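Local coordinates for CRISPR-associated protein Cas6 C-terminal domain-containing protein (Thermus thermophilus HB8, PDB 4C8Y) that binds CRISPR repeat RNA and probably acts as the endoribonuclease that processes CRISPR transcripts for antiviral defence, at residues Met5-Leu10 with Gly219-Tyr224. Sequence-based numbering, arbitrary orientation.
Sequences MVLAAL and GRFAFY
L7 lays its CB over one face of the Y224 ring, 3.9 Å from the ring centroid and only 8° off the normal, a CH-pi contact. Its CG stands anti to the carbonyl carbon (chi1 -83°), and from there CD2 stays over the CG-CD2 side of the same face, 3.6 Å from Y224 CD2, and meets the F221 ring at its edge, 3.6 Å from F221 CD1. Leucine suits this place because its branch at CG sets one methyl both over Y224 and against the F221 edge. Y224 also turns an edge to the strand backbone, its CE1 3.7 Å from A9 N; with alanine at position 9, strand and ring come close, and A9 CB packs 3.9 Å from Y224 CD1. On the opposite face of the tyrosine, F223 CD2 sits over the ring centre, so the ring is held between L7 and its own neighbour in sequence. F223 CE2 touches A9 CB more loosely, at 4.2 Å.

Backbone hydrogen bonds of L7 with S108, A9 with G106 and A8 with L65 fix the strand between strands 91-109 and 58-65. From strand 58-65, R62 reaches across to hydrogen-bond F223 O and makes a cation-pi contact with its ring. On the helix side, F221 also packs on L155 of helix 144-158. Consistent with the tandem ferredoxin-like domains of Cas6 proteins, the contact, its nearest atom about 11 Å from the bound RNA, joins the N-terminal sheet to helix 209-225 of the C-terminal half. With no hydrogen bond between 5-10 and 219-224, this join rests on shape fit and apolar burial around the Y224 ring.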
ATOM      1  N   MET A   5      -0.827  23.685  25.161  1.00 45.07           N
ATOM      2  CA  MET A   5      -2.080  23.162  24.551  1.00 43.09           C
ATOM      3  C   MET A   5      -2.171  23.460  23.064  1.00 32.14           C
ATOM      4  O   MET A   5      -2.755  22.678  22.322  1.00 28.58           O
ATOM      5  CB  MET A   5      -3.302  23.741  25.262  1.00 49.63           C
ATOM      6  CG  MET A   5      -3.844  22.825  26.334  1.00 52.97           C
ATOM      7  SD  MET A   5      -4.947  23.676  27.470  1.00110.22           S
ATOM      8  CE  MET A   5      -6.204  24.233  26.329  1.00 85.94           C
ATOM      9  N   VAL A   6      -1.585  24.575  22.628  1.00 26.80           N
ATOM     10  CA  VAL A   6      -1.730  25.023  21.244  1.00 22.39           C
ATOM     11  C   VAL A   6      -0.988  24.135  20.244  1.00 20.81           C
ATOM     12  O   VAL A   6       0.099  23.635  20.522  1.00 20.87           O
ATOM     13  CB  VAL A   6      -1.244  26.485  21.055  1.00 28.75           C
ATOM     14  CG1 VAL A   6       0.259  26.599  21.283  1.00 33.03           C
ATOM     15  CG2 VAL A   6      -1.609  27.004  19.663  1.00 24.67           C
ATOM     16  N   LEU A   7      -1.612  23.954  19.084  1.00 18.53           N
ATOM     17  CA  LEU A   7      -0.987  23.355  17.917  1.00 20.28           C
ATOM     18  C   LEU A   7      -1.083  24.379  16.840  1.00 17.06           C
ATOM     19  O   LEU A   7      -2.145  24.989  16.678  1.00 16.87           O
ATOM     20  CB  LEU A   7      -1.768  22.143  17.436  1.00 27.65           C
ATOM     21  CG  LEU A   7      -1.452  20.859  18.177  1.00 37.73           C
ATOM     22  CD1 LEU A   7      -2.322  20.829  19.407  1.00 41.98           C
ATOM     23  CD2 LEU A   7      -1.667  19.631  17.304  1.00 39.19           C
ATOM     24  N   ALA A   8      -0.006  24.559  16.085  1.00 16.53           N
ATOM     25  CA  ALA A   8      -0.042  25.548  15.017  1.00 16.98           C
ATOM     26  C   ALA A   8       0.687  25.087  13.773  1.00 18.55           C
ATOM     27  O   ALA A   8       1.738  24.477  13.854  1.00 20.47           O
ATOM     28  CB  ALA A   8       0.527  26.875  15.507  1.00 16.98           C
ATOM     29  N   ALA A   9       0.094  25.368  12.621  1.00 18.62           N
ATOM     30  CA  ALA A   9       0.736  25.158  11.337  1.00 19.36           C
ATOM     31  C   ALA A   9       0.617  26.464  10.588  1.00 17.89           C
ATOM     32  O   ALA A   9      -0.493  26.901  10.247  1.00 18.63           O
ATOM     33  CB  ALA A   9       0.063  24.030  10.565  1.00 21.50           C
ATOM     34  N   LEU A  10       1.763  27.097  10.362  1.00 16.37           N
ATOM     35  CA  LEU A  10       1.812  28.390   9.695  1.00 16.38           C
ATOM     36  C   LEU A  10       2.384  28.223   8.309  1.00 16.67           C
ATOM     37  O   LEU A  10       3.391  27.541   8.118  1.00 16.14           O
ATOM     38  CB  LEU A  10       2.671  29.379  10.481  1.00 19.22           C
ATOM     39  CG  LEU A  10       2.261  29.617  11.937  1.00 23.07           C
ATOM     40  CD1 LEU A  10       3.113  30.719  12.536  1.00 24.01           C
ATOM     41  CD2 LEU A  10       0.778  29.956  12.052  1.00 25.19           C
ATOM     42  N   GLY A 219      -6.505  11.334  13.386  1.00 26.04           N
ATOM     43  CA  GLY A 219      -6.794  11.945  12.103  1.00 25.55           C
ATOM     44  C   GLY A 219      -6.599  13.453  12.106  1.00 24.55           C
ATOM     45  O   GLY A 219      -5.957  14.003  11.214  1.00 23.94           O
ATOM     46  N   ARG A 220      -7.159  14.130  13.105  1.00 24.99           N
ATOM     47  CA  ARG A 220      -7.021  15.582  13.188  1.00 24.65           C
ATOM     48  C   ARG A 220      -5.583  16.007  13.472  1.00 23.35           C
ATOM     49  O   ARG A 220      -5.119  17.029  12.971  1.00 22.74           O
ATOM     50  CB  ARG A 220      -7.957  16.153  14.255  1.00 27.83           C
ATOM     51  CG  ARG A 220      -9.415  16.021  13.890  1.00 34.46           C
ATOM     52  CD  ARG A 220     -10.324  16.867  14.769  1.00 44.94           C
ATOM     53  NE  ARG A 220     -11.708  16.680  14.354  1.00 57.14           N
ATOM     54  CZ  ARG A 220     -12.460  15.641  14.705  1.00 68.06           C
ATOM     55  NH1 ARG A 220     -11.974  14.699  15.505  1.00 74.01           N
ATOM     56  NH2 ARG A 220     -13.702  15.546  14.260  1.00 71.21           N
ATOM     57  N   PHE A 221      -4.889  15.218  14.286  1.00 23.94           N
ATOM     58  CA  PHE A 221      -3.508  15.503  14.657  1.00 23.26           C
ATOM     59  C   PHE A 221      -2.540  15.405  13.465  1.00 20.65           C
ATOM     60  O   PHE A 221      -1.569  16.183  13.357  1.00 18.92           O
ATOM     61  CB  PHE A 221      -3.085  14.534  15.760  1.00 24.77           C
ATOM     62  CG  PHE A 221      -1.721  14.799  16.309  1.00 24.73           C
ATOM     63  CD1 PHE A 221      -1.420  16.020  16.888  1.00 24.57           C
ATOM     64  CD2 PHE A 221      -0.740  13.826  16.256  1.00 24.39           C
ATOM     65  CE1 PHE A 221      -0.166  16.265  17.393  1.00 24.64           C
ATOM     66  CE2 PHE A 221       0.515  14.065  16.763  1.00 24.53           C
ATOM     67  CZ  PHE A 221       0.803  15.289  17.335  1.00 24.59           C
ATOM     68  N   ALA A 222      -2.796  14.437  12.587  1.00 19.13           N
ATOM     69  CA  ALA A 222      -1.983  14.269  11.373  1.00 18.28           C
ATOM     70  C   ALA A 222      -1.749  15.576  10.600  1.00 18.06           C
ATOM     71  O   ALA A 222      -0.661  15.795  10.070  1.00 16.95           O
ATOM     72  CB  ALA A 222      -2.603  13.226  10.460  1.00 17.97           C
ATOM     73  N   PHE A 223      -2.767  16.431  10.536  1.00 18.63           N
ATOM     74  CA  PHE A 223      -2.661  17.718   9.852  1.00 19.14           C
ATOM     75  C   PHE A 223      -1.440  18.497  10.339  1.00 18.97           C
ATOM     76  O   PHE A 223      -0.772  19.180   9.559  1.00 17.73           O
ATOM     77  CB  PHE A 223      -3.930  18.543  10.087  1.00 20.17           C
ATOM     78  CG  PHE A 223      -3.907  19.901   9.439  1.00 21.24           C
ATOM     79  CD1 PHE A 223      -4.200  20.047   8.094  1.00 22.72           C
ATOM     80  CD2 PHE A 223      -3.605  21.034  10.181  1.00 21.32           C
ATOM     81  CE1 PHE A 223      -4.185  21.295   7.499  1.00 23.54           C
ATOM     82  CE2 PHE A 223      -3.592  22.283   9.591  1.00 21.99           C
ATOM     83  CZ  PHE A 223      -3.883  22.414   8.250  1.00 23.19           C
ATOM     84  N   TYR A 224      -1.143  18.366  11.629  1.00 20.08           N
ATOM     85  CA  TYR A 224      -0.038  19.092  12.244  1.00 20.61           C
ATOM     86  C   TYR A 224       1.250  18.282  12.253  1.00 21.49           C
ATOM     87  O   TYR A 224       2.315  18.802  11.921  1.00 22.29           O
ATOM     88  CB  TYR A 224      -0.410  19.503  13.672  1.00 19.75           C
ATOM     89  CG  TYR A 224      -1.562  20.468  13.699  1.00 19.54           C
ATOM     90  CD1 TYR A 224      -1.354  21.828  13.499  1.00 19.71           C
ATOM     91  CD2 TYR A 224      -2.865  20.026  13.889  1.00 19.98           C
ATOM     92  CE1 TYR A 224      -2.407  22.719  13.503  1.00 20.15           C
ATOM     93  CE2 TYR A 224      -3.926  20.918  13.899  1.00 20.35           C
ATOM     94  CZ  TYR A 224      -3.691  22.258  13.697  1.00 20.99           C
ATOM     95  OH  TYR A 224      -4.740  23.152  13.702  1.00 21.74           O
TER